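Local structure of uncharacterized protein YhfS (Escherichia coli, 4J8L) at residues 4-9 against 142-147; 252-257 against 271-276; 291-296 against 356-361; 317-322 against 336-341. The protein is of unknown function but is a two-domain protein that carries covalently attached pyridoxal phosphate, possibly with cysteine synthase activity. One frame throughout, in Å; residues are numbered along the deposited sequence.

Interaction 1 of 4, residues 4-9 against 142-147. With ACY (acetic acid), chain E.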
loop_
_atom_site.group_PDB
_atom_site.type_symbol
_atom_site.label_atom_id
_atom_site.label_comp_id
_atom_site.label_asym_id
_atom_site.label_seq_id
_atom_site.Cartn_x
_atom_site.Cartn_y
_atom_site.Cartn_z
ATOM N N PHE A 4 -6.876 5.899 -13.704
ATOM C CA PHE A 4 -6.301 4.635 -14.149
ATOM C C PHE A 4 -5.978 3.782 -12.940
ATOM O O PHE A 4 -4.810 3.610 -12.586
ATOM C CB PHE A 4 -5.032 4.888 -14.961
ATOM C CG PHE A 4 -5.242 5.787 -16.141
ATOM C CD1 PHE A 4 -5.604 5.260 -17.369
ATOM C CD2 PHE A 4 -5.091 7.161 -16.024
ATOM C CE1 PHE A 4 -5.799 6.086 -18.461
ATOM C CE2 PHE A 4 -5.284 7.995 -17.118
ATOM C CZ PHE A 4 -5.639 7.456 -18.334
ATOM N N PRO A 5 -7.020 3.242 -12.293
ATOM C CA PRO A 5 -6.797 2.454 -11.079
ATOM C C PRO A 5 -6.023 1.167 -11.343
ATOM O O PRO A 5 -6.001 0.663 -12.470
ATOM C CB PRO A 5 -8.216 2.137 -10.588
ATOM C CG PRO A 5 -9.108 2.359 -11.757
ATOM C CD PRO A 5 -8.451 3.398 -12.611
ATOM N N LEU A 6 -5.377 0.657 -10.301
ATOM C CA LEU A 6 -4.676 -0.617 -10.385
ATOM C C LEU A 6 -5.684 -1.721 -10.650
ATOM O O LEU A 6 -6.863 -1.589 -10.318
ATOM C CB LEU A 6 -3.931 -0.894 -9.080
ATOM C CG LEU A 6 -2.916 0.184 -8.692
ATOM C CD1 LEU A 6 -2.197 -0.232 -7.406
ATOM C CD2 LEU A 6 -1.925 0.411 -9.818
ATOM N N GLN A 7 -5.212 -2.813 -11.245
ATOM C CA GLN A 7 -6.071 -3.931 -11.616
ATOM C C GLN A 7 -6.277 -4.887 -10.439
ATOM O O GLN A 7 -5.329 -5.539 -9.992
ATOM C CB GLN A 7 -5.442 -4.677 -12.800
ATOM C CG GLN A 7 -6.230 -5.892 -13.273
ATOM C CD GLN A 7 -7.564 -5.527 -13.890
ATOM O OE1 GLN A 7 -8.611 -6.025 -13.470
ATOM N NE2 GLN A 7 -7.535 -4.666 -14.901
ATOM N N SER A 8 -7.516 -4.980 -9.950
ATOM C CA SER A 8 -7.831 -5.822 -8.798
ATOM C C SER A 8 -7.782 -7.307 -9.145
ATOM O O SER A 8 -8.081 -7.707 -10.271
ATOM C CB SER A 8 -9.236 -5.502 -8.274
ATOM O OG SER A 8 -9.372 -4.136 -7.918
ATOM N N LEU A 9 -7.421 -8.123 -8.163
ATOM C CA LEU A 9 -7.510 -9.568 -8.322
ATOM C C LEU A 9 -8.961 -10.019 -8.278
ATOM O O LEU A 9 -9.775 -9.473 -7.519
ATOM C CB LEU A 9 -6.722 -10.291 -7.222
ATOM C CG LEU A 9 -5.223 -9.969 -7.156
ATOM C CD1 LEU A 9 -4.565 -10.728 -6.010
ATOM C CD2 LEU A 9 -4.536 -10.290 -8.477
ATOM N N HIS A 142 3.663 2.557 -6.056
ATOM C CA HIS A 142 2.788 1.622 -6.750
ATOM C C HIS A 142 1.385 2.219 -6.958
ATOM O O HIS A 142 0.883 2.280 -8.084
ATOM C CB HIS A 142 2.726 0.294 -5.979
ATOM C CG HIS A 142 2.211 -0.854 -6.791
ATOM N ND1 HIS A 142 2.585 -2.162 -6.557
ATOM C CD2 HIS A 142 1.344 -0.892 -7.834
ATOM C CE1 HIS A 142 1.982 -2.954 -7.426
ATOM N NE2 HIS A 142 1.221 -2.209 -8.209
ATOM N N THR A 143 0.753 2.662 -5.875
ATOM C CA THR A 143 -0.552 3.306 -6.000
ATOM C C THR A 143 -0.420 4.658 -6.698
ATOM O O THR A 143 0.672 5.213 -6.799
ATOM C CB THR A 143 -1.239 3.516 -4.643
ATOM O OG1 THR A 143 -0.368 4.239 -3.763
ATOM C CG2 THR A 143 -1.609 2.173 -4.027
ATOM N N ARG A 144 -1.550 5.173 -7.159
ATOM C CA ARG A 144 -1.588 6.429 -7.903
ATOM C C ARG A 144 -1.473 7.668 -7.015
ATOM O O ARG A 144 -2.223 7.837 -6.052
ATOM C CB ARG A 144 -2.877 6.509 -8.723
ATOM C CG ARG A 144 -3.095 5.342 -9.683
ATOM C CD ARG A 144 -1.902 5.151 -10.607
ATOM N NE ARG A 144 -2.177 4.196 -11.684
ATOM C CZ ARG A 144 -1.258 3.720 -12.520
ATOM N NH1 ARG A 144 0.013 4.083 -12.397
ATOM N NH2 ARG A 144 -1.608 2.873 -13.478
ATOM N N GLN A 145 -0.559 8.565 -7.381
ATOM C CA GLN A 145 -0.330 9.790 -6.620
ATOM C C GLN A 145 -1.210 10.937 -7.094
ATOM O O GLN A 145 -1.408 11.920 -6.377
ATOM C CB GLN A 145 1.134 10.200 -6.746
ATOM C CG GLN A 145 2.088 9.196 -6.116
ATOM C CD GLN A 145 3.488 9.339 -6.662
ATOM O OE1 GLN A 145 3.863 8.641 -7.603
ATOM N NE2 GLN A 145 4.267 10.258 -6.087
ATOM N N GLN A 146 -1.728 10.810 -8.310
ATOM C CA GLN A 146 -2.602 11.819 -8.881
ATOM C C GLN A 146 -3.432 11.131 -9.955
ATOM O O GLN A 146 -3.000 10.108 -10.499
ATOM C CB GLN A 146 -1.771 12.965 -9.456
ATOM C CG GLN A 146 -0.799 12.541 -10.523
ATOM C CD GLN A 146 0.202 13.622 -10.854
ATOM O OE1 GLN A 146 0.143 14.726 -10.312
ATOM N NE2 GLN A 146 1.135 13.310 -11.747
ATOM N N PRO A 147 -4.634 11.657 -10.240
ATOM C CA PRO A 147 -5.602 10.980 -11.115
ATOM C C PRO A 147 -5.052 10.624 -12.491
ATOM O O PRO A 147 -5.415 9.588 -13.049
ATOM C CB PRO A 147 -6.720 12.016 -11.267
ATOM C CG PRO A 147 -6.628 12.849 -10.055
ATOM C CD PRO A 147 -5.176 12.919 -9.701
HETATM C C ACY E . -7.213 -2.824 -5.600
HETATM O O ACY E . -6.925 -2.058 -4.654
HETATM O OXT ACY E . -8.305 -3.446 -5.684
HETATM C CH3 ACY E . -6.187 -3.015 -6.681
HETATM O O HOH W 1 -4.853 7.143 -11.988
HETATM O O HOH W 2 -3.661 1.033 -14.000
#
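Phe4 O is gripped by the Arg144 guanidinium: NE donates to it at 2.8 Å with an N-H...O angle of 160°, and NH2 adds a weak bond at 3.4 Å. The oxygen lies close to the guanidinium plane, at its edge. Arg144 bends at its second torsion (chi2 -54°) before NE reaches this oxygen. Over one guanidinium face stands Leu6 CD2, offset toward the rim. Leu6 CD1 approaches the imidazole obliquely, 3.6 Å from His142 CD2, and the imidazole is itself held by a hydrogen bond from ND1 to Asp171. Two waters extend the seam: one joins Phe4 N to Pro147 O, the other Pro5 O to Arg144 NH2. An alanine in place of Arg144 would probably leave Phe4 O without its side-chain donors and Leu6 CD2 without the flat group beneath it. Ser8 OG, hydrogen-bonded to Lys279, also donates to OXT of an acetic acid, probably from the crystallisation liquor, at 2.6 Å. The contact joins the loop before helix 11-28 to the loop between strand 137-141 of the mixed sheet and helix 153-162, while Leu6 N and the Arg144 side chain also meet Asn275 on strand 268-275, where the chain's two sheets approach each other.

Interaction 2 of 4, residues 252-257 against 271-276; sequences VSERLL and AVIANA
Helix-on-sheet packing in the C-terminal domain brings Leu257 of helix 229-261 against Ala271 and Ile273 of strand 268-275, an outermost strand of the four-stranded antiparallel sheet. The local axes are 8.9 Å apart and run nearly antiparallel, at 155°. Ser253 and Leu257, one turn apart, both meet Ile273. Leu257 and Ile273 carry the contact; Leu257 has its CG anti to the backbone N (chi1 179°) and its two methyls divided between partners. CD1 lies over the strand backbone, 3.4 Å from Ala271 O, and also meets the CB of Ala271 at 3.9 Å. The Leu257 and Ile273 side chains cross obliquely, with Leu257 CD2 3.8 Å from Ile273 CG1. An alanine at Leu257 would probably open a gap beside Ala271 and Ile273, since both methyls that cover them would be gone. No polar bond links the two segments, and the contact is van der Waals packing. Leu256 turns to Leu281 and to Val350 of helix 347-360, placing helix 229-261 beside a second helix. One turn before Leu257, the Ile273 tip reaches the helix backbone, where CD1 stops 3.7 Å from Ser253 O and also touches the Glu254 carboxylate, 3.9 Å from OE1.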
loop_
_atom_site.group_PDB
_atom_site.type_symbol
_atom_site.label_atom_id
_atom_site.label_comp_id
_atom_site.label_asym_id
_atom_site.label_seq_id
_atom_site.Cartn_x
_atom_site.Cartn_y
_atom_site.Cartn_z
ATOM N N VAL A 252 -17.434 -5.410 -4.347
ATOM C CA VAL A 252 -18.368 -4.447 -3.749
ATOM C C VAL A 252 -18.215 -3.069 -4.398
ATOM O O VAL A 252 -19.202 -2.436 -4.781
ATOM C CB VAL A 252 -18.153 -4.346 -2.224
ATOM C CG1 VAL A 252 -18.870 -3.145 -1.637
ATOM C CG2 VAL A 252 -18.627 -5.628 -1.545
ATOM N N SER A 253 -16.975 -2.616 -4.549
ATOM C CA SER A 253 -16.733 -1.314 -5.160
ATOM C C SER A 253 -17.231 -1.243 -6.603
ATOM O O SER A 253 -17.822 -0.240 -7.005
ATOM C CB SER A 253 -15.262 -0.926 -5.069
ATOM O OG SER A 253 -14.928 -0.624 -3.728
ATOM N N GLU A 254 -17.016 -2.304 -7.376
ATOM C CA GLU A 254 -17.512 -2.325 -8.747
ATOM C C GLU A 254 -19.042 -2.332 -8.782
ATOM O O GLU A 254 -19.651 -1.628 -9.590
ATOM C CB GLU A 254 -16.957 -3.522 -9.524
ATOM C CG GLU A 254 -15.442 -3.482 -9.764
ATOM C CD GLU A 254 -15.023 -2.586 -10.929
ATOM O OE1 GLU A 254 -15.883 -1.883 -11.510
ATOM O OE2 GLU A 254 -13.819 -2.589 -11.266
ATOM N N ARG A 255 -19.669 -3.115 -7.910
ATOM C CA ARG A 255 -21.135 -3.169 -7.923
ATOM C C ARG A 255 -21.752 -1.844 -7.460
ATOM O O ARG A 255 -22.760 -1.390 -8.015
ATOM C CB ARG A 255 -21.668 -4.361 -7.120
ATOM C CG ARG A 255 -21.365 -5.708 -7.792
ATOM C CD ARG A 255 -22.072 -6.883 -7.119
ATOM N NE ARG A 255 -21.785 -6.954 -5.688
ATOM C CZ ARG A 255 -20.708 -7.532 -5.159
ATOM N NH1 ARG A 255 -19.807 -8.122 -5.935
ATOM N NH2 ARG A 255 -20.535 -7.523 -3.844
ATOM N N LEU A 256 -21.129 -1.233 -6.459
ATOM C CA LEU A 256 -21.539 0.069 -5.959
ATOM C C LEU A 256 -21.422 1.116 -7.058
ATOM O O LEU A 256 -22.338 1.914 -7.261
ATOM C CB LEU A 256 -20.670 0.460 -4.769
ATOM C CG LEU A 256 -20.906 1.819 -4.122
ATOM C CD1 LEU A 256 -22.332 1.915 -3.620
ATOM C CD2 LEU A 256 -19.915 1.999 -2.985
ATOM N N LEU A 257 -20.288 1.122 -7.763
ATOM C CA LEU A 257 -20.087 2.073 -8.858
ATOM C C LEU A 257 -21.173 1.946 -9.922
ATOM O O LEU A 257 -21.733 2.948 -10.371
ATOM C CB LEU A 257 -18.710 1.894 -9.502
ATOM C CG LEU A 257 -18.399 2.824 -10.677
ATOM C CD1 LEU A 257 -18.327 4.288 -10.236
ATOM C CD2 LEU A 257 -17.101 2.417 -11.379
ATOM N N ALA A 271 -19.676 9.510 -10.087
ATOM C CA ALA A 271 -18.973 8.554 -9.251
ATOM C C ALA A 271 -17.907 7.869 -10.080
ATOM O O ALA A 271 -18.134 7.554 -11.245
ATOM C CB ALA A 271 -19.944 7.522 -8.677
ATOM N N VAL A 272 -16.742 7.649 -9.484
ATOM C CA VAL A 272 -15.658 6.974 -10.178
ATOM C C VAL A 272 -14.888 6.136 -9.166
ATOM O O VAL A 272 -14.889 6.439 -7.969
ATOM C CB VAL A 272 -14.720 8.000 -10.882
ATOM C CG1 VAL A 272 -13.982 8.843 -9.861
ATOM C CG2 VAL A 272 -13.730 7.299 -11.806
ATOM N N ILE A 273 -14.282 5.050 -9.633
ATOM C CA ILE A 273 -13.301 4.338 -8.832
ATOM C C ILE A 273 -11.927 4.906 -9.148
ATOM O O ILE A 273 -11.576 5.094 -10.316
ATOM C CB ILE A 273 -13.329 2.837 -9.130
ATOM C CG1 ILE A 273 -14.595 2.229 -8.528
ATOM C CG2 ILE A 273 -12.099 2.149 -8.554
ATOM C CD1 ILE A 273 -14.784 0.766 -8.848
ATOM N N ALA A 274 -11.161 5.196 -8.104
ATOM C CA ALA A 274 -9.829 5.742 -8.276
ATOM C C ALA A 274 -8.892 5.194 -7.214
ATOM O O ALA A 274 -9.321 4.855 -6.116
ATOM C CB ALA A 274 -9.875 7.252 -8.188
ATOM N N ASN A 275 -7.609 5.128 -7.541
ATOM C CA ASN A 275 -6.603 4.899 -6.518
ATOM C C ASN A 275 -6.258 6.229 -5.869
ATOM O O ASN A 275 -5.493 7.030 -6.420
ATOM C CB ASN A 275 -5.368 4.235 -7.107
ATOM C CG ASN A 275 -5.448 2.729 -7.034
ATOM O OD1 ASN A 275 -5.987 2.082 -7.935
ATOM N ND2 ASN A 275 -4.926 2.160 -5.949
ATOM N N ALA A 276 -6.864 6.478 -4.714
ATOM C CA ALA A 276 -6.734 7.765 -4.042
ATOM C C ALA A 276 -6.503 7.635 -2.531
ATOM O O ALA A 276 -7.345 8.049 -1.746
ATOM C CB ALA A 276 -7.984 8.608 -4.313
#

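Interaction 3 of 4, residues 291-296 against 356-361; sequences ARVLEE and ESIASI
Glu296 and Ser357 bring two helices close together: the axes of 291-296 and 356-360 approach to 8.4 Å at an angle of 118°, and the CA atoms of these two residues are 4.9 Å apart. The pair forms part of a two-layer alpha/beta arrangement in which helices 290-299 and 347-360 lie against the antiparallel sheet of the C-terminal domain. The small serine is consistent with so near an approach; its CB rests 3.6 Å from Glu296 CB. Ser357 OG turns back to its own helix, hydrogen-bonded to Ile353 O, and thus has a partner inside the crowded crossing. On the side facing the sheet, Val293 and Ile358 lie side by side and point the same way, with Val293 CG2 at 3.9 Å from Ile358 CG1. Both of these side chains also touch Phe285 of strand 279-285, which carries the apolar seam down into the sheet. On the other flank the contact becomes polar. The Glu296 chain bends at its second torsion (chi2 -58°), which swings CD toward the end of the chain. Its OE1 takes a weak hydrogen bond from Ser360 OG at 3.3 Å, but its stronger partner is Arg300, in a salt bridge. The carboxylate charge is therefore probably balanced mainly within its own stretch of chain, with the serine as a minor addition. The C-terminal residue, Ile361, closes the crossing with a branch methyl: CG2 sits over the start of segment 291-296, 3.8 Å from Arg292 CB, and the same CG2 is 4.1 Å from Glu296 CG.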
loop_
_atom_site.group_PDB
_atom_site.type_symbol
_atom_site.label_atom_id
_atom_site.label_comp_id
_atom_site.label_asym_id
_atom_site.label_seq_id
_atom_site.Cartn_x
_atom_site.Cartn_y
_atom_site.Cartn_z
ATOM N N ALA A 291 -19.829 17.756 3.394
ATOM C CA ALA A 291 -19.514 17.780 4.819
ATOM C C ALA A 291 -20.706 17.306 5.653
ATOM O O ALA A 291 -20.539 16.516 6.592
ATOM C CB ALA A 291 -19.074 19.156 5.247
ATOM N N ARG A 292 -21.902 17.772 5.299
ATOM C CA ARG A 292 -23.114 17.322 5.988
ATOM C C ARG A 292 -23.356 15.823 5.809
ATOM O O ARG A 292 -23.748 15.147 6.756
ATOM C CB ARG A 292 -24.334 18.121 5.535
ATOM C CG ARG A 292 -24.362 19.526 6.102
ATOM C CD ARG A 292 -25.387 20.373 5.383
ATOM N NE ARG A 292 -24.873 20.909 4.127
ATOM C CZ ARG A 292 -25.627 21.527 3.227
ATOM N NH1 ARG A 292 -26.931 21.661 3.444
ATOM N NH2 ARG A 292 -25.087 22.001 2.109
ATOM N N VAL A 293 -23.108 15.299 4.610
ATOM C CA VAL A 293 -23.292 13.871 4.371
ATOM C C VAL A 293 -22.319 13.065 5.224
ATOM O O VAL A 293 -22.687 12.042 5.802
ATOM C CB VAL A 293 -23.133 13.504 2.875
ATOM C CG1 VAL A 293 -22.997 11.994 2.698
ATOM C CG2 VAL A 293 -24.321 14.056 2.064
ATOM N N LEU A 294 -21.085 13.546 5.326
ATOM C CA LEU A 294 -20.080 12.842 6.124
ATOM C C LEU A 294 -20.488 12.797 7.592
ATOM O O LEU A 294 -20.314 11.769 8.256
ATOM C CB LEU A 294 -18.700 13.485 5.969
ATOM C CG LEU A 294 -18.053 13.318 4.590
ATOM C CD1 LEU A 294 -16.693 14.009 4.541
ATOM C CD2 LEU A 294 -17.935 11.844 4.212
ATOM N N GLU A 295 -21.036 13.902 8.089
ATOM C CA GLU A 295 -21.505 13.966 9.475
ATOM C C GLU A 295 -22.643 12.979 9.717
ATOM O O GLU A 295 -22.639 12.224 10.702
ATOM C CB GLU A 295 -21.945 15.389 9.844
ATOM C CG GLU A 295 -22.438 15.512 11.278
ATOM C CD GLU A 295 -22.874 16.921 11.638
ATOM O OE1 GLU A 295 -23.601 17.076 12.645
ATOM O OE2 GLU A 295 -22.488 17.870 10.918
ATOM N N GLU A 296 -23.621 12.973 8.818
ATOM C CA GLU A 296 -24.757 12.066 8.963
ATOM C C GLU A 296 -24.349 10.603 8.773
ATOM O O GLU A 296 -24.916 9.711 9.407
ATOM C CB GLU A 296 -25.876 12.428 7.989
ATOM C CG GLU A 296 -26.512 13.799 8.253
ATOM C CD GLU A 296 -27.091 13.925 9.656
ATOM O OE1 GLU A 296 -27.553 12.904 10.214
ATOM O OE2 GLU A 296 -27.089 15.048 10.203
ATOM N N GLU A 356 -29.758 7.441 3.428
ATOM C CA GLU A 356 -30.277 7.886 4.715
ATOM C C GLU A 356 -29.610 9.187 5.167
ATOM O O GLU A 356 -30.268 10.069 5.728
ATOM C CB GLU A 356 -30.105 6.796 5.770
ATOM C CG GLU A 356 -30.995 5.576 5.562
ATOM C CD GLU A 356 -30.766 4.522 6.625
ATOM O OE1 GLU A 356 -29.909 4.744 7.503
ATOM O OE2 GLU A 356 -31.450 3.481 6.594
ATOM N N SER A 357 -28.307 9.298 4.916
ATOM C CA SER A 357 -27.555 10.493 5.284
ATOM C C SER A 357 -28.036 11.706 4.492
ATOM O O SER A 357 -28.277 12.775 5.063
ATOM C CB SER A 357 -26.059 10.269 5.076
ATOM O OG SER A 357 -25.612 9.193 5.887
ATOM N N ILE A 358 -28.183 11.536 3.180
ATOM C CA ILE A 358 -28.698 12.605 2.321
ATOM C C ILE A 358 -30.108 13.047 2.727
ATOM O O ILE A 358 -30.438 14.247 2.717
ATOM C CB ILE A 358 -28.681 12.176 0.835
ATOM C CG1 ILE A 358 -27.238 12.047 0.352
ATOM C CG2 ILE A 358 -29.461 13.168 -0.038
ATOM C CD1 ILE A 358 -27.089 11.280 -0.941
ATOM N N ALA A 359 -30.941 12.082 3.100
ATOM C CA ALA A 359 -32.311 12.387 3.489
ATOM C C ALA A 359 -32.369 13.160 4.806
ATOM O O ALA A 359 -33.367 13.807 5.109
ATOM C CB ALA A 359 -33.135 11.103 3.587
ATOM N N SER A 360 -31.286 13.103 5.573
ATOM C CA SER A 360 -31.285 13.606 6.942
ATOM C C SER A 360 -30.571 14.944 7.110
ATOM O O SER A 360 -30.602 15.532 8.191
ATOM C CB SER A 360 -30.654 12.571 7.874
ATOM O OG SER A 360 -30.662 13.020 9.217
ATOM N N ILE A 361 -29.928 15.424 6.052
ATOM C CA ILE A 361 -29.197 16.690 6.132
ATOM C C ILE A 361 -30.152 17.870 6.297
ATOM O O ILE A 361 -29.767 18.921 6.813
ATOM C CB ILE A 361 -28.300 16.934 4.898
ATOM C CG1 ILE A 361 -29.148 17.079 3.635
ATOM C CG2 ILE A 361 -27.282 15.815 4.737
ATOM C CD1 ILE A 361 -28.326 17.307 2.386
ATOM O OXT ILE A 361 -31.327 17.797 5.927
#

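Interaction 4 of 4, residues 317-322 against 336-341; sequences PLFYRL and CAIRIN. With NI (nickel (II) ion), chain B.
Backbone hydrogen bonds define the contact: Leu318 and Asn341 exchange two N-H...O bonds, as do Tyr320 and Arg339, so these are hydrogen-bonded antiparallel pairs. The shortest runs from Leu318 N to Asn341 O at 2.8 Å. Between them Phe319 faces Ile340 as a non-hydrogen-bonded pair, with CA atoms 4.7 Å apart.

Side-chain hydrogen bonds add to this at Arg321. Arg339 grips Arg321 O with two nitrogens: NE, at 2.9 Å, uses a lone pair in the carbonyl plane, while NH2, at 3.0 Å, stands tilted 35° from it. A bend at the third torsion (chi3 -69°) sets NE for this grip, and NH1 goes on to Ala276 O. Arg339 also runs alongside Tyr320, guanidinium and ring planes 23° apart, NH2 being 3.5 Å from Tyr320 CD2.

Apolar contacts occupy the face carrying Phe319 and Ile340. Ile340 CD1 makes a CH-pi contact over the Phe319 ring, 4.0 Å from its centroid, and Ile338 CD1 approaches the same ring obliquely. Elsewhere Leu322 CD1 packs on Ala337 CB, 4.1 Å away.

Beyond the contact, Cys336 SG binds nickel at 2.2 Å, with two waters as further ligands.

Together these form the edge of an antiparallel sheet whose Phe319 face is covered by helices 290-299 and 347-360, an alpha/beta sandwich consistent with the small domain of aminotransferase-type pyridoxal phosphate proteins.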
loop_
_atom_site.group_PDB
_atom_site.type_symbol
_atom_site.label_atom_id
_atom_site.label_comp_id
_atom_site.label_asym_id
_atom_site.label_seq_id
_atom_site.Cartn_x
_atom_site.Cartn_y
_atom_site.Cartn_z
ATOM N N PRO A 317 -17.714 0.667 6.522
ATOM C CA PRO A 317 -17.135 1.448 5.423
ATOM C C PRO A 317 -16.636 2.796 5.926
ATOM O O PRO A 317 -17.236 3.374 6.841
ATOM C CB PRO A 317 -18.332 1.647 4.483
ATOM C CG PRO A 317 -19.524 1.649 5.407
ATOM C CD PRO A 317 -19.186 0.613 6.460
ATOM N N LEU A 318 -15.558 3.293 5.321
ATOM C CA LEU A 318 -15.043 4.621 5.628
ATOM C C LEU A 318 -15.664 5.625 4.656
ATOM O O LEU A 318 -15.561 5.440 3.448
ATOM C CB LEU A 318 -13.525 4.639 5.471
ATOM C CG LEU A 318 -12.770 5.972 5.517
ATOM C CD1 LEU A 318 -12.744 6.548 6.926
ATOM C CD2 LEU A 318 -11.354 5.743 4.999
ATOM N N PHE A 319 -16.318 6.653 5.196
ATOM C CA PHE A 319 -16.799 7.814 4.418
ATOM C C PHE A 319 -15.932 8.976 4.895
ATOM O O PHE A 319 -16.002 9.342 6.074
ATOM C CB PHE A 319 -18.258 8.143 4.752
ATOM C CG PHE A 319 -19.295 7.254 4.087
ATOM C CD1 PHE A 319 -19.183 5.866 4.095
ATOM C CD2 PHE A 319 -20.432 7.826 3.523
ATOM C CE1 PHE A 319 -20.176 5.073 3.514
ATOM C CE2 PHE A 319 -21.421 7.052 2.937
ATOM C CZ PHE A 319 -21.300 5.667 2.936
ATOM N N TYR A 320 -15.115 9.548 4.002
ATOM C CA TYR A 320 -14.020 10.421 4.410
ATOM C C TYR A 320 -13.880 11.604 3.459
ATOM O O TYR A 320 -14.346 11.556 2.322
ATOM C CB TYR A 320 -12.703 9.624 4.412
ATOM C CG TYR A 320 -11.573 10.207 5.236
ATOM C CD1 TYR A 320 -11.815 10.778 6.485
ATOM C CD2 TYR A 320 -10.262 10.163 4.780
ATOM C CE1 TYR A 320 -10.779 11.308 7.248
ATOM C CE2 TYR A 320 -9.219 10.691 5.531
ATOM C CZ TYR A 320 -9.484 11.260 6.767
ATOM O OH TYR A 320 -8.456 11.776 7.529
ATOM N N ARG A 321 -13.221 12.654 3.932
ATOM C CA ARG A 321 -12.872 13.777 3.075
ATOM C C ARG A 321 -11.907 13.370 1.954
ATOM O O ARG A 321 -11.328 12.288 1.972
ATOM C CB ARG A 321 -12.255 14.904 3.916
ATOM C CG ARG A 321 -11.004 14.483 4.685
ATOM C CD ARG A 321 -10.558 15.567 5.668
ATOM N NE ARG A 321 -9.168 15.390 6.088
ATOM C CZ ARG A 321 -8.786 14.902 7.267
ATOM N NH1 ARG A 321 -9.689 14.532 8.167
ATOM N NH2 ARG A 321 -7.494 14.784 7.546
ATOM N N LEU A 322 -11.739 14.255 0.977
ATOM C CA LEU A 322 -10.778 14.042 -0.100
ATOM C C LEU A 322 -9.346 14.225 0.400
ATOM O O LEU A 322 -9.116 14.829 1.449
ATOM C CB LEU A 322 -11.057 15.020 -1.247
ATOM C CG LEU A 322 -12.492 14.989 -1.782
ATOM C CD1 LEU A 322 -12.714 16.068 -2.830
ATOM C CD2 LEU A 322 -12.814 13.608 -2.353
ATOM N N CYS A 336 -18.162 19.264 -2.373
ATOM C CA CYS A 336 -19.084 18.482 -3.193
ATOM C C CYS A 336 -18.825 16.970 -3.230
ATOM O O CYS A 336 -19.713 16.201 -3.591
ATOM C CB CYS A 336 -19.036 18.992 -4.627
ATOM S SG CYS A 336 -19.330 20.781 -4.774
ATOM N N ALA A 337 -17.613 16.540 -2.898
ATOM C CA ALA A 337 -17.258 15.132 -3.107
ATOM C C ALA A 337 -16.593 14.492 -1.900
ATOM O O ALA A 337 -15.978 15.179 -1.078
ATOM C CB ALA A 337 -16.369 14.996 -4.335
ATOM N N ILE A 338 -16.718 13.170 -1.808
ATOM C CA ILE A 338 -16.171 12.415 -0.691
ATOM C C ILE A 338 -15.488 11.150 -1.202
ATOM O O ILE A 338 -15.711 10.739 -2.342
ATOM C CB ILE A 338 -17.278 12.012 0.301
ATOM C CG1 ILE A 338 -18.293 11.084 -0.371
ATOM C CG2 ILE A 338 -17.968 13.272 0.848
ATOM C CD1 ILE A 338 -19.260 10.412 0.607
ATOM N N ARG A 339 -14.654 10.548 -0.356
ATOM C CA ARG A 339 -14.105 9.220 -0.627
ATOM C C ARG A 339 -14.859 8.169 0.176
ATOM O O ARG A 339 -15.197 8.396 1.335
ATOM C CB ARG A 339 -12.622 9.144 -0.253
ATOM C CG ARG A 339 -11.684 9.782 -1.273
ATOM C CD ARG A 339 -10.221 9.630 -0.853
ATOM N NE ARG A 339 -9.900 10.438 0.324
ATOM C CZ ARG A 339 -8.696 10.517 0.881
ATOM N NH1 ARG A 339 -7.672 9.832 0.372
ATOM N NH2 ARG A 339 -8.509 11.278 1.950
ATOM N N ILE A 340 -15.109 7.020 -0.444
ATOM C CA ILE A 340 -15.691 5.884 0.271
ATOM C C ILE A 340 -14.846 4.635 0.073
ATOM O O ILE A 340 -14.624 4.211 -1.062
ATOM C CB ILE A 340 -17.120 5.566 -0.198
ATOM C CG1 ILE A 340 -18.047 6.752 0.050
ATOM C CG2 ILE A 340 -17.682 4.357 0.577
ATOM C CD1 ILE A 340 -19.458 6.509 -0.439
ATOM N N ASN A 341 -14.363 4.071 1.179
ATOM C CA ASN A 341 -13.684 2.776 1.148
ATOM C C ASN A 341 -14.618 1.794 1.837
ATOM O O ASN A 341 -14.801 1.858 3.057
ATOM C CB ASN A 341 -12.349 2.861 1.880
ATOM C CG ASN A 341 -11.511 1.593 1.728
ATOM O OD1 ASN A 341 -12.046 0.495 1.590
ATOM N ND2 ASN A 341 -10.190 1.750 1.759
HETATM NI NI NI B . -21.367 20.776 -5.692
HETATM O O HOH W 3 -20.747 20.315 -7.341
HETATM O O HOH W 4 -21.270 22.810 -6.047
#

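Overall arrangement
From the N terminus, interaction 1 comes first: its arm, residues 4-9, meets the loop 142-147 and so closes a long loop that includes much of the mixed sheet. Interaction 2 opens only afterwards and closes the short connection from helix 229-261 to strand 268-275. Interaction 3 then spans residues 291-361, and interaction 4 is contained within that span; no pair crosses. Asn275 joins the first two, its OD1 probably hydrogen-bonded to Leu6 N. Interactions 2 and 4 share the antiparallel sheet and meet through Ala276 O and Arg339 NH1, while Leu294 of helix 290-299 packs on Phe319 and Ile338, tying interaction 3 to interaction 4.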